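Local coordinates for protein tRNA dimethylallyltransferase (Bacillus halodurans, PDB 3EXA) that probably transfers a dimethylallyl group from dimethylallyl diphosphate onto adenine 37 of tRNAs that read codons beginning with uridine, at residues A[6-11]-A[94-99]; A[21-26]-A[296-301]; A[28-33]-A[59-64]; A[195-200]-A[287-292]. One frame throughout, in Å; residues are numbered along the deposited sequence.

Contact 1. Residues A[6-11]-A[94-99]; sequences VAIVGP and LPFLVG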
loop_
_atom_site.group_PDB
_atom_site.type_symbol
_atom_site.label_atom_id
_atom_site.label_comp_id
_atom_site.label_asym_id
_atom_site.label_seq_id
_atom_site.Cartn_x
_atom_site.Cartn_y
_atom_site.Cartn_z
ATOM N N VAL A 6 -25.330 -9.497 21.447
ATOM C CA VAL A 6 -26.494 -10.100 20.808
ATOM C C VAL A 6 -26.694 -9.452 19.441
ATOM O O VAL A 6 -26.685 -8.229 19.333
ATOM C CB VAL A 6 -27.791 -9.888 21.636
ATOM C CG1 VAL A 6 -28.978 -10.493 20.887
ATOM C CG2 VAL A 6 -27.658 -10.528 23.018
ATOM N N ALA A 7 -26.856 -10.264 18.397
ATOM C CA ALA A 7 -27.083 -9.717 17.062
ATOM C C ALA A 7 -28.438 -10.171 16.538
ATOM O O ALA A 7 -28.792 -11.345 16.647
ATOM C CB ALA A 7 -25.982 -10.152 16.107
ATOM N N ILE A 8 -29.205 -9.226 16.005
ATOM C CA ILE A 8 -30.513 -9.516 15.440
ATOM C C ILE A 8 -30.420 -9.105 13.982
ATOM O O ILE A 8 -30.321 -7.925 13.660
ATOM C CB ILE A 8 -31.628 -8.706 16.129
ATOM C CG1 ILE A 8 -31.629 -8.992 17.625
ATOM C CG2 ILE A 8 -32.983 -9.060 15.523
ATOM C CD1 ILE A 8 -32.615 -8.160 18.398
ATOM N N VAL A 9 -30.437 -10.097 13.104
ATOM C CA VAL A 9 -30.315 -9.869 11.677
ATOM C C VAL A 9 -31.562 -10.374 10.960
ATOM O O VAL A 9 -32.354 -11.116 11.536
ATOM C CB VAL A 9 -29.127 -10.635 11.143
ATOM C CG1 VAL A 9 -27.882 -10.282 11.958
ATOM C CG2 VAL A 9 -29.419 -12.129 11.247
ATOM N N GLY A 10 -31.707 -9.994 9.696
ATOM C CA GLY A 10 -32.857 -10.407 8.912
ATOM C C GLY A 10 -33.189 -9.330 7.894
ATOM O O GLY A 10 -32.703 -8.209 8.014
ATOM N N PRO A 11 -34.001 -9.636 6.872
ATOM C CA PRO A 11 -34.387 -8.673 5.833
ATOM C C PRO A 11 -35.233 -7.529 6.389
ATOM O O PRO A 11 -35.414 -7.421 7.599
ATOM C CB PRO A 11 -35.163 -9.534 4.842
ATOM C CG PRO A 11 -35.797 -10.555 5.733
ATOM C CD PRO A 11 -34.648 -10.937 6.640
ATOM N N LEU A 94 -26.308 -4.789 28.147
ATOM C CA LEU A 94 -26.033 -5.756 27.093
ATOM C C LEU A 94 -26.157 -5.109 25.712
ATOM O O LEU A 94 -27.229 -4.629 25.333
ATOM C CB LEU A 94 -27.002 -6.932 27.207
ATOM C CG LEU A 94 -26.931 -7.967 26.090
ATOM C CD1 LEU A 94 -25.543 -8.584 26.043
ATOM C CD2 LEU A 94 -27.980 -9.021 26.334
ATOM N N PRO A 95 -25.057 -5.088 24.941
ATOM C CA PRO A 95 -25.062 -4.494 23.603
ATOM C C PRO A 95 -25.790 -5.327 22.551
ATOM O O PRO A 95 -25.574 -6.535 22.429
ATOM C CB PRO A 95 -23.578 -4.344 23.292
ATOM C CG PRO A 95 -23.006 -5.554 23.937
ATOM C CD PRO A 95 -23.709 -5.565 25.286
ATOM N N PHE A 96 -26.644 -4.647 21.792
ATOM C CA PHE A 96 -27.454 -5.244 20.733
ATOM C C PHE A 96 -27.093 -4.667 19.350
ATOM O O PHE A 96 -27.184 -3.457 19.131
ATOM C CB PHE A 96 -28.942 -4.964 21.020
ATOM C CG PHE A 96 -29.613 -5.980 21.919
ATOM C CD1 PHE A 96 -30.343 -7.035 21.371
ATOM C CD2 PHE A 96 -29.536 -5.869 23.303
ATOM C CE1 PHE A 96 -30.988 -7.974 22.188
ATOM C CE2 PHE A 96 -30.177 -6.801 24.128
ATOM C CZ PHE A 96 -30.907 -7.858 23.565
ATOM N N LEU A 97 -26.674 -5.531 18.430
ATOM C CA LEU A 97 -26.352 -5.113 17.073
ATOM C C LEU A 97 -27.569 -5.522 16.253
ATOM O O LEU A 97 -27.805 -6.720 16.018
ATOM C CB LEU A 97 -25.096 -5.826 16.555
ATOM C CG LEU A 97 -24.558 -5.415 15.174
ATOM C CD1 LEU A 97 -24.184 -3.952 15.165
ATOM C CD2 LEU A 97 -23.349 -6.250 14.838
ATOM N N VAL A 98 -28.337 -4.515 15.831
ATOM C CA VAL A 98 -29.582 -4.719 15.084
ATOM C C VAL A 98 -29.606 -4.238 13.640
ATOM O O VAL A 98 -29.111 -3.157 13.322
ATOM C CB VAL A 98 -30.783 -4.051 15.825
ATOM C CG1 VAL A 98 -32.091 -4.320 15.074
ATOM C CG2 VAL A 98 -30.879 -4.591 17.228
ATOM N N GLY A 99 -30.205 -5.063 12.782
ATOM C CA GLY A 99 -30.337 -4.753 11.373
ATOM C C GLY A 99 -29.003 -4.651 10.682
ATOM O O GLY A 99 -28.010 -5.196 11.165
#
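Val6 and Phe96 lie side by side and point the same way from neighbouring strands, with the aliphatic chain laid on the aromatic face. The methine carbon carries this CH-pi contact: Val6 CB sits 4.0 Å from the centroid of the Phe96 ring, 22° off the ring normal and shifted toward the rim at CD1 and CE1. The two methyls divide the neighbours between them. Val6 CG1, anti to the backbone N (chi1 178°), reaches Phe96 CE1 at 3.5 Å, whereas Val6 CG2 meets Leu94 CD2 at 3.7 Å, the two side chains crossing at about a right angle. Ile8 approaches the same ring differently, with CD1 near the ring plane at the edge and 3.9 Å from Phe96 CD1. Ala7 and Leu97 stand on the opposite face of the sheet, where Leu97 touches Phe77 of helix 74-90.

Four backbone hydrogen bonds fix this parallel register, from Val6 N to Pro95 O at 3.1 Å through Leu97 N to Val6 O at 2.8 Å and Ile8 N to Leu97 O, ending with Gly99 N to Ile8 O. The face carrying Val6, Phe96, Ile8 and Val98 is covered partly by helix 16-25. Strand 6-9 then runs into Gly10 and Pro11, the start of the predicted ATP-binding loop, a strand-loop-helix layout consistent with a P-loop (Walker A) in a parallel NTPase-type sheet.

Contact 2. Residues A[21-26]-A[296-301]; sequences VMLAKR and KKIMEI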
loop_
_atom_site.group_PDB
_atom_site.type_symbol
_atom_site.label_atom_id
_atom_site.label_comp_id
_atom_site.label_asym_id
_atom_site.label_seq_id
_atom_site.Cartn_x
_atom_site.Cartn_y
_atom_site.Cartn_z
ATOM N N VAL A 21 -36.355 -3.963 20.601
ATOM C CA VAL A 21 -36.514 -3.071 21.739
ATOM C C VAL A 21 -37.143 -3.812 22.907
ATOM O O VAL A 21 -36.880 -3.484 24.060
ATOM C CB VAL A 21 -37.390 -1.845 21.407
ATOM C CG1 VAL A 21 -36.948 -1.235 20.077
ATOM C CG2 VAL A 21 -38.846 -2.242 21.358
HETATM N N MSE A 22 -37.977 -4.805 22.606
HETATM C CA MSE A 22 -38.644 -5.592 23.646
HETATM C C MSE A 22 -37.648 -6.542 24.298
HETATM O O MSE A 22 -37.745 -6.836 25.482
HETATM C CB MSE A 22 -39.814 -6.394 23.059
HETATM C CG MSE A 22 -41.049 -5.560 22.638
HETATM SE SE MSE A 22 -41.938 -4.485 24.033
HETATM C CE MSE A 22 -41.668 -2.683 23.327
ATOM N N LEU A 23 -36.694 -7.021 23.512
ATOM C CA LEU A 23 -35.682 -7.905 24.030
ATOM C C LEU A 23 -34.711 -7.115 24.893
ATOM O O LEU A 23 -34.244 -7.597 25.921
ATOM C CB LEU A 23 -34.923 -8.565 22.885
ATOM C CG LEU A 23 -35.632 -9.745 22.240
ATOM C CD1 LEU A 23 -34.791 -10.271 21.099
ATOM C CD2 LEU A 23 -35.858 -10.839 23.277
ATOM N N ALA A 24 -34.412 -5.892 24.476
ATOM C CA ALA A 24 -33.472 -5.050 25.208
ATOM C C ALA A 24 -34.048 -4.518 26.516
ATOM O O ALA A 24 -33.303 -4.126 27.419
ATOM C CB ALA A 24 -33.015 -3.893 24.330
ATOM N N LYS A 25 -35.371 -4.507 26.615
ATOM C CA LYS A 25 -36.040 -4.031 27.817
ATOM C C LYS A 25 -35.861 -5.008 28.970
ATOM O O LYS A 25 -35.407 -4.637 30.055
ATOM C CB LYS A 25 -37.530 -3.823 27.546
ATOM C CG LYS A 25 -37.846 -2.596 26.718
ATOM C CD LYS A 25 -39.319 -2.565 26.367
ATOM C CE LYS A 25 -39.693 -1.278 25.656
ATOM N NZ LYS A 25 -39.570 -0.097 26.561
ATOM N N ARG A 26 -36.212 -6.264 28.739
ATOM C CA ARG A 26 -36.082 -7.263 29.789
ATOM C C ARG A 26 -34.672 -7.844 29.874
ATOM O O ARG A 26 -34.420 -8.759 30.651
ATOM C CB ARG A 26 -37.106 -8.376 29.567
ATOM C CG ARG A 26 -37.078 -8.942 28.172
ATOM C CD ARG A 26 -38.485 -9.219 27.650
ATOM N NE ARG A 26 -39.084 -10.459 28.139
ATOM C CZ ARG A 26 -40.187 -10.994 27.617
ATOM N NH1 ARG A 26 -40.688 -12.129 28.098
ATOM N NH2 ARG A 26 -40.786 -10.386 26.600
ATOM N N LYS A 296 -46.074 -14.469 22.392
ATOM C CA LYS A 296 -45.534 -15.814 22.524
ATOM C C LYS A 296 -44.134 -15.936 21.901
ATOM O O LYS A 296 -43.256 -16.557 22.491
ATOM C CB LYS A 296 -46.484 -16.836 21.882
ATOM C CG LYS A 296 -46.139 -18.301 22.171
ATOM C CD LYS A 296 -47.062 -19.252 21.409
ATOM C CE LYS A 296 -46.686 -20.714 21.625
ATOM N NZ LYS A 296 -46.925 -21.160 23.028
ATOM N N LYS A 297 -43.918 -15.347 20.724
ATOM C CA LYS A 297 -42.610 -15.422 20.062
ATOM C C LYS A 297 -41.511 -14.719 20.824
ATOM O O LYS A 297 -40.446 -15.285 21.067
ATOM C CB LYS A 297 -42.648 -14.807 18.662
ATOM C CG LYS A 297 -42.916 -15.789 17.550
ATOM C CD LYS A 297 -41.842 -16.860 17.454
ATOM C CE LYS A 297 -42.352 -18.037 16.634
ATOM N NZ LYS A 297 -41.494 -19.238 16.790
ATOM N N ILE A 298 -41.763 -13.468 21.178
ATOM C CA ILE A 298 -40.772 -12.685 21.892
ATOM C C ILE A 298 -40.363 -13.389 23.182
ATOM O O ILE A 298 -39.212 -13.297 23.609
ATOM C CB ILE A 298 -41.307 -11.270 22.190
ATOM C CG1 ILE A 298 -40.156 -10.268 22.146
ATOM C CG2 ILE A 298 -42.007 -11.235 23.538
ATOM C CD1 ILE A 298 -39.177 -10.381 23.285
HETATM N N MSE A 299 -41.302 -14.103 23.793
HETATM C CA MSE A 299 -41.005 -14.821 25.021
HETATM C C MSE A 299 -40.122 -16.024 24.688
HETATM O O MSE A 299 -39.232 -16.377 25.459
HETATM C CB MSE A 299 -42.312 -15.264 25.692
HETATM C CG MSE A 299 -42.174 -15.773 27.122
HETATM SE SE MSE A 299 -43.910 -15.966 28.030
HETATM C CE MSE A 299 -44.654 -17.446 26.991
ATOM N N GLU A 300 -40.351 -16.637 23.530
ATOM C CA GLU A 300 -39.560 -17.788 23.106
ATOM C C GLU A 300 -38.155 -17.351 22.731
ATOM O O GLU A 300 -37.180 -18.049 23.014
ATOM C CB GLU A 300 -40.196 -18.473 21.894
ATOM C CG GLU A 300 -39.374 -19.632 21.324
ATOM C CD GLU A 300 -39.727 -19.956 19.877
ATOM O OE1 GLU A 300 -40.843 -19.590 19.434
ATOM O OE2 GLU A 300 -38.888 -20.584 19.181
ATOM N N ILE A 301 -38.056 -16.194 22.083
ATOM C CA ILE A 301 -36.769 -15.665 21.647
ATOM C C ILE A 301 -35.921 -15.217 22.826
ATOM O O ILE A 301 -34.708 -15.391 22.806
ATOM C CB ILE A 301 -36.941 -14.457 20.700
ATOM C CG1 ILE A 301 -37.549 -14.916 19.377
ATOM C CG2 ILE A 301 -35.585 -13.793 20.451
ATOM C CD1 ILE A 301 -37.859 -13.787 18.437
#
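Ile298 faces three residues of helix 16-25 and its end, Met22, Leu23 and Arg26, and its side chain can be followed from the fork at CB. The first torsion lies well away from a staggered value, with CG1 at chi1 -147°. Ile298 CG1 lies 4.0 Å from Met22 CB, the base of a residue present as selenomethionine. The other branch, CG2, comes 3.4 Å from Arg26 NH2. Beyond CG1, chi2 of -70° brings the tip CD1 to Leu23 and Arg26: it lies 3.4 Å from Leu23 CD2, tighter than usual van der Waals contact, and 3.7 Å from Arg26 NH2. Both Leu23 and Arg26 slide past Ile298 in the opposite direction.

Leu23 also spans to the next turn, where its CD1 lies 3.7 Å from Ile301 CG2 and the two side chains cross at about a right angle. At the outer side, the guanidinium of Arg26 is set obliquely to the carbons it meets, with NH1 near Met299 CG. The local helix axes pass 10.4 Å apart at -52°. On the far side of Leu23 lies Phe96 of strand 94-98, and Ile301 rests on Phe287 of strand 284-288, placing both helices against the sheet.

No hydrogen bond or salt bridge joins the two segments, consistent with a mainly apolar contact whose branched chains probably help set the relative position; Arg26 adds only van der Waals contact across it.

Contact 3. Residues A[28-33]-A[59-64]; sequences NGEVIS and PHHLID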
loop_
_atom_site.group_PDB
_atom_site.type_symbol
_atom_site.label_atom_id
_atom_site.label_comp_id
_atom_site.label_asym_id
_atom_site.label_seq_id
_atom_site.Cartn_x
_atom_site.Cartn_y
_atom_site.Cartn_z
ATOM N N ASN A 28 -31.986 -5.509 29.842
ATOM C CA ASN A 28 -31.234 -4.288 30.153
ATOM C C ASN A 28 -30.132 -4.019 29.131
ATOM O O ASN A 28 -28.962 -3.991 29.492
ATOM C CB ASN A 28 -30.622 -4.395 31.568
ATOM C CG ASN A 28 -29.988 -3.086 32.048
ATOM O OD1 ASN A 28 -30.594 -2.015 31.958
ATOM N ND2 ASN A 28 -28.775 -3.175 32.578
ATOM N N GLY A 29 -30.495 -3.805 27.868
ATOM C CA GLY A 29 -29.476 -3.567 26.860
ATOM C C GLY A 29 -29.598 -2.283 26.055
ATOM O O GLY A 29 -30.579 -1.555 26.190
ATOM N N GLU A 30 -28.589 -1.989 25.234
ATOM C CA GLU A 30 -28.613 -0.796 24.393
ATOM C C GLU A 30 -28.498 -1.258 22.948
ATOM O O GLU A 30 -27.909 -2.304 22.687
ATOM C CB GLU A 30 -27.456 0.134 24.733
ATOM C CG GLU A 30 -27.334 0.426 26.207
ATOM C CD GLU A 30 -26.479 1.646 26.480
ATOM O OE1 GLU A 30 -25.571 1.935 25.675
ATOM O OE2 GLU A 30 -26.713 2.319 27.502
ATOM N N VAL A 31 -29.048 -0.502 22.002
ATOM C CA VAL A 31 -28.974 -0.946 20.613
ATOM C C VAL A 31 -27.973 -0.218 19.751
ATOM O O VAL A 31 -27.913 1.011 19.742
ATOM C CB VAL A 31 -30.334 -0.843 19.876
ATOM C CG1 VAL A 31 -30.170 -1.341 18.442
ATOM C CG2 VAL A 31 -31.406 -1.639 20.597
ATOM N N ILE A 32 -27.181 -0.982 19.016
ATOM C CA ILE A 32 -26.231 -0.382 18.100
ATOM C C ILE A 32 -26.811 -0.656 16.723
ATOM O O ILE A 32 -26.946 -1.819 16.321
ATOM C CB ILE A 32 -24.856 -1.025 18.170
ATOM C CG1 ILE A 32 -24.328 -0.971 19.606
ATOM C CG2 ILE A 32 -23.922 -0.296 17.215
ATOM C CD1 ILE A 32 -22.985 -1.643 19.771
ATOM N N SER A 33 -27.162 0.412 16.010
ATOM C CA SER A 33 -27.745 0.306 14.681
ATOM C C SER A 33 -26.725 -0.220 13.692
ATOM O O SER A 33 -25.649 0.355 13.540
ATOM C CB SER A 33 -28.252 1.668 14.203
ATOM O OG SER A 33 -28.743 1.572 12.869
ATOM N N PRO A 59 -31.951 3.045 24.495
ATOM C CA PRO A 59 -30.997 3.928 23.819
ATOM C C PRO A 59 -30.415 3.326 22.534
ATOM O O PRO A 59 -30.060 2.143 22.487
ATOM C CB PRO A 59 -29.927 4.154 24.883
ATOM C CG PRO A 59 -29.941 2.857 25.632
ATOM C CD PRO A 59 -31.414 2.581 25.783
ATOM N N HIS A 60 -30.330 4.149 21.495
ATOM C CA HIS A 60 -29.794 3.703 20.225
ATOM C C HIS A 60 -28.593 4.525 19.778
ATOM O O HIS A 60 -28.568 5.750 19.925
ATOM C CB HIS A 60 -30.886 3.731 19.151
ATOM C CG HIS A 60 -31.965 2.723 19.367
ATOM N ND1 HIS A 60 -32.519 1.988 18.338
ATOM C CD2 HIS A 60 -32.604 2.325 20.493
ATOM C CE1 HIS A 60 -33.447 1.187 18.819
ATOM N NE2 HIS A 60 -33.519 1.374 20.129
ATOM N N HIS A 61 -27.598 3.843 19.222
ATOM C CA HIS A 61 -26.388 4.512 18.770
ATOM C C HIS A 61 -26.142 4.408 17.274
ATOM O O HIS A 61 -26.626 3.489 16.608
ATOM C CB HIS A 61 -25.170 3.934 19.493
ATOM C CG HIS A 61 -25.315 3.877 20.979
ATOM N ND1 HIS A 61 -26.121 2.959 21.613
ATOM C CD2 HIS A 61 -24.773 4.643 21.954
ATOM C CE1 HIS A 61 -26.073 3.161 22.918
ATOM N NE2 HIS A 61 -25.263 4.177 23.151
ATOM N N LEU A 62 -25.361 5.360 16.768
ATOM C CA LEU A 62 -24.987 5.407 15.366
ATOM C C LEU A 62 -26.124 5.825 14.445
ATOM O O LEU A 62 -26.210 5.400 13.291
ATOM C CB LEU A 62 -24.419 4.052 14.951
ATOM C CG LEU A 62 -22.903 3.867 15.142
ATOM C CD1 LEU A 62 -22.373 4.628 16.359
ATOM C CD2 LEU A 62 -22.627 2.393 15.259
ATOM N N ILE A 63 -27.008 6.658 14.974
ATOM C CA ILE A 63 -28.117 7.166 14.197
ATOM C C ILE A 63 -27.922 8.667 14.058
ATOM O O ILE A 63 -27.684 9.365 15.049
ATOM C CB ILE A 63 -29.459 6.930 14.890
ATOM C CG1 ILE A 63 -29.638 5.449 15.194
ATOM C CG2 ILE A 63 -30.584 7.416 13.999
ATOM C CD1 ILE A 63 -29.830 4.595 13.981
ATOM N N ASP A 64 -28.014 9.161 12.829
ATOM C CA ASP A 64 -27.865 10.581 12.590
ATOM C C ASP A 64 -26.504 11.109 13.026
ATOM O O ASP A 64 -26.425 12.068 13.784
ATOM C CB ASP A 64 -28.991 11.319 13.324
ATOM C CG ASP A 64 -30.337 11.073 12.687
ATOM O OD1 ASP A 64 -31.378 11.261 13.341
ATOM O OD2 ASP A 64 -30.358 10.693 11.502
#
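His61 CG is turned anti to its own carbonyl carbon (chi1 -50°), and the ring's turn about CB-CG (chi2 74°) presents ND1 to Val31 O; His60 CG has the same setting (chi1 -68°), on the opposite face of the sheet, beside Val31's side chain. Val31 O accepts twice: from His61 N at 2.9 Å, the strand bond, and from His61 ND1 at 3.2 Å. The second donor stands well above the carbonyl plane, although the oxygen lies in the plane of the imidazole. On the face carrying Val31 and His60, Val31 CB sits over the centre of the His60 ring, 3.7 Å from the centroid, an almost vertical CH-pi contact. An alanine in place of His60 would probably open a gap over Val31 and leave its CB and methyls without that ring face.

Together with the bonds from Val31 N to Pro59 O and Ser33 N to His61 O, these pairs join the parallel strands of the beta-alpha-beta unit 29-33, 52-55, 60-61, the second strand lying at an edge of the sheet. Glu30 CG packs on Pro59 CG at 3.6 Å, while its carboxylate forms salt bridges with Arg93 and Arg91. Further along, Ile32 CG2 meets Leu62 CD2 at 3.6 Å.

Contact 4. Residues A[195-200]-A[287-292]; sequences IGLTME and FDMTDV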
loop_
_atom_site.group_PDB
_atom_site.type_symbol
_atom_site.label_atom_id
_atom_site.label_comp_id
_atom_site.label_asym_id
_atom_site.label_seq_id
_atom_site.Cartn_x
_atom_site.Cartn_y
_atom_site.Cartn_z
ATOM N N ILE A 195 -29.423 -14.156 16.175
ATOM C CA ILE A 195 -30.740 -14.683 15.830
ATOM C C ILE A 195 -31.191 -14.048 14.526
ATOM O O ILE A 195 -30.836 -12.911 14.233
ATOM C CB ILE A 195 -31.797 -14.351 16.910
ATOM C CG1 ILE A 195 -31.878 -12.839 17.092
ATOM C CG2 ILE A 195 -31.448 -15.038 18.236
ATOM C CD1 ILE A 195 -32.978 -12.391 18.004
ATOM N N GLY A 196 -31.972 -14.777 13.740
ATOM C CA GLY A 196 -32.448 -14.224 12.486
ATOM C C GLY A 196 -33.960 -14.274 12.415
ATOM O O GLY A 196 -34.570 -15.253 12.843
ATOM N N LEU A 197 -34.561 -13.206 11.895
ATOM C CA LEU A 197 -36.009 -13.114 11.739
ATOM C C LEU A 197 -36.355 -13.275 10.258
ATOM O O LEU A 197 -35.822 -12.555 9.411
ATOM C CB LEU A 197 -36.507 -11.761 12.256
ATOM C CG LEU A 197 -36.046 -11.425 13.685
ATOM C CD1 LEU A 197 -36.734 -10.152 14.161
ATOM C CD2 LEU A 197 -36.365 -12.586 14.616
ATOM N N THR A 198 -37.227 -14.238 9.956
ATOM C CA THR A 198 -37.650 -14.529 8.591
ATOM C C THR A 198 -39.141 -14.434 8.536
ATOM O O THR A 198 -39.800 -14.140 9.533
ATOM C CB THR A 198 -37.369 -15.974 8.151
ATOM O OG1 THR A 198 -36.306 -16.523 8.927
ATOM C CG2 THR A 198 -37.018 -16.018 6.671
HETATM N N MSE A 199 -39.670 -14.771 7.367
HETATM C CA MSE A 199 -41.100 -14.718 7.139
HETATM C C MSE A 199 -41.397 -15.343 5.783
HETATM O O MSE A 199 -40.533 -15.378 4.909
HETATM C CB MSE A 199 -41.528 -13.254 7.154
HETATM C CG MSE A 199 -42.971 -12.983 7.511
HETATM SE SE MSE A 199 -43.272 -11.050 7.594
HETATM C CE MSE A 199 -42.739 -10.714 9.413
ATOM N N GLU A 200 -42.618 -15.840 5.620
ATOM C CA GLU A 200 -43.049 -16.452 4.367
ATOM C C GLU A 200 -42.861 -15.474 3.203
ATOM O O GLU A 200 -43.112 -14.276 3.341
ATOM C CB GLU A 200 -44.520 -16.878 4.480
ATOM C CG GLU A 200 -44.708 -18.294 5.021
ATOM C CD GLU A 200 -46.108 -18.560 5.576
ATOM O OE1 GLU A 200 -47.109 -18.144 4.944
ATOM O OE2 GLU A 200 -46.204 -19.203 6.646
ATOM N N PHE A 287 -36.033 -17.493 13.430
ATOM C CA PHE A 287 -37.356 -17.486 13.992
ATOM C C PHE A 287 -38.292 -16.979 12.930
ATOM O O PHE A 287 -38.007 -15.987 12.254
ATOM C CB PHE A 287 -37.419 -16.592 15.226
ATOM C CG PHE A 287 -36.733 -17.171 16.435
ATOM C CD1 PHE A 287 -35.357 -17.037 16.612
ATOM C CD2 PHE A 287 -37.472 -17.849 17.406
ATOM C CE1 PHE A 287 -34.729 -17.561 17.742
ATOM C CE2 PHE A 287 -36.853 -18.375 18.535
ATOM C CZ PHE A 287 -35.480 -18.234 18.704
ATOM N N ASP A 288 -39.408 -17.678 12.770
ATOM C CA ASP A 288 -40.404 -17.307 11.780
ATOM C C ASP A 288 -41.386 -16.326 12.407
ATOM O O ASP A 288 -42.003 -16.618 13.427
ATOM C CB ASP A 288 -41.135 -18.558 11.298
ATOM C CG ASP A 288 -41.936 -18.314 10.039
ATOM O OD1 ASP A 288 -42.295 -19.314 9.387
ATOM O OD2 ASP A 288 -42.213 -17.132 9.707
HETATM N N MSE A 289 -41.523 -15.162 11.785
HETATM C CA MSE A 289 -42.415 -14.127 12.279
HETATM C C MSE A 289 -43.703 -14.057 11.474
HETATM O O MSE A 289 -44.480 -13.118 11.625
HETATM C CB MSE A 289 -41.718 -12.763 12.227
HETATM C CG MSE A 289 -40.375 -12.732 12.939
HETATM SE SE MSE A 289 -40.503 -13.351 14.764
HETATM C CE MSE A 289 -40.864 -11.630 15.603
ATOM N N THR A 290 -43.918 -15.044 10.612
ATOM C CA THR A 290 -45.111 -15.079 9.774
ATOM C C THR A 290 -46.411 -14.963 10.565
ATOM O O THR A 290 -46.871 -15.937 11.171
ATOM C CB THR A 290 -45.183 -16.366 8.960
ATOM O OG1 THR A 290 -44.029 -16.460 8.124
ATOM C CG2 THR A 290 -46.434 -16.369 8.092
ATOM N N ASP A 291 -46.990 -13.764 10.532
ATOM C CA ASP A 291 -48.237 -13.443 11.216
ATOM C C ASP A 291 -48.537 -14.395 12.362
ATOM O O ASP A 291 -49.569 -15.068 12.383
ATOM C CB ASP A 291 -49.399 -13.434 10.212
ATOM C CG ASP A 291 -49.220 -12.389 9.097
ATOM O OD1 ASP A 291 -50.088 -12.334 8.199
ATOM O OD2 ASP A 291 -48.224 -11.629 9.116
ATOM N N VAL A 292 -47.618 -14.447 13.316
ATOM C CA VAL A 292 -47.782 -15.313 14.467
ATOM C C VAL A 292 -47.991 -14.465 15.723
ATOM O O VAL A 292 -47.975 -13.228 15.669
ATOM C CB VAL A 292 -46.555 -16.279 14.634
ATOM C CG1 VAL A 292 -45.344 -15.536 15.178
ATOM C CG2 VAL A 292 -46.924 -17.453 15.536
#
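Thr290 OG1 is held from two directions: it accepts from Glu200 N across the contact at 2.9 Å, with an N-H...O angle of 153°, and donates to Asp288 OD2 at 2.5 Å. Chi1 of -60° sets OG1 anti to the carbonyl carbon and beside the backbone N, where both partners can reach it. Asp288 OD2 in turn takes a second bond, from Thr290 N at 2.8 Å, which arrives 40° out of the carboxylate plane, whereas the hydroxyl comes to its syn side. This backbone bond makes an Asx turn, and with two donors on one oxygen the carboxylate is unlikely to rotate. The methyl, Thr290 CG2, lies 3.2 Å from Glu200 OE2, the two side chains crossing at about a right angle. A valine in place of Thr290 would probably leave Glu200 N without this acceptor and Asp288 OD2 with one donor fewer, setting the carboxylate freer to turn.

Among the apolar groups, Met199 CE meets Met289 CB at 3.6 Å and Leu197 CB lies 4.0 Å from Met289 CG; both methionines are present as selenomethionine. The backbones are joined by Phe287 N to Gly196 O at 2.7 Å, Thr198 N to Phe287 O at 3.0 Å and Met289 N to Thr198 O. Leu197 also approaches Val14, assigned by similarity to the substrate site.

Glu200 is the N-cap residue of helix 201-218, so the threonine bond meets the chain where strand 191-198 gives way to that helix. This pairing, with strand 284-288 outermost, is the edge of a parallel sheet of the P-loop NTPase type.

In the fold
Contacts 1, 3 and 4 are strand pairs of one parallel sheet, ordered 60-61, 29-33, 94-98, 4-9, 191-198, 284-288, so contact 1 is central and contacts 3 and 4 lie at the edges. Their centres reflect this: about 10 Å from contact 1 to contact 3, 15 Å to contact 4, and 23 Å between the edges. Contact 2 sets helices 16-25 and 294-317 together on the face bearing Phe96 and Phe287, its centre about 13 and 14 Å from those of contacts 1 and 4. Along the chain, contact 3 falls within the span of contact 1, which interleaves with contact 2; contact 2 spans contacts 3 and 4, tying the C-terminal helix to the helix following the predicted ATP-binding loop.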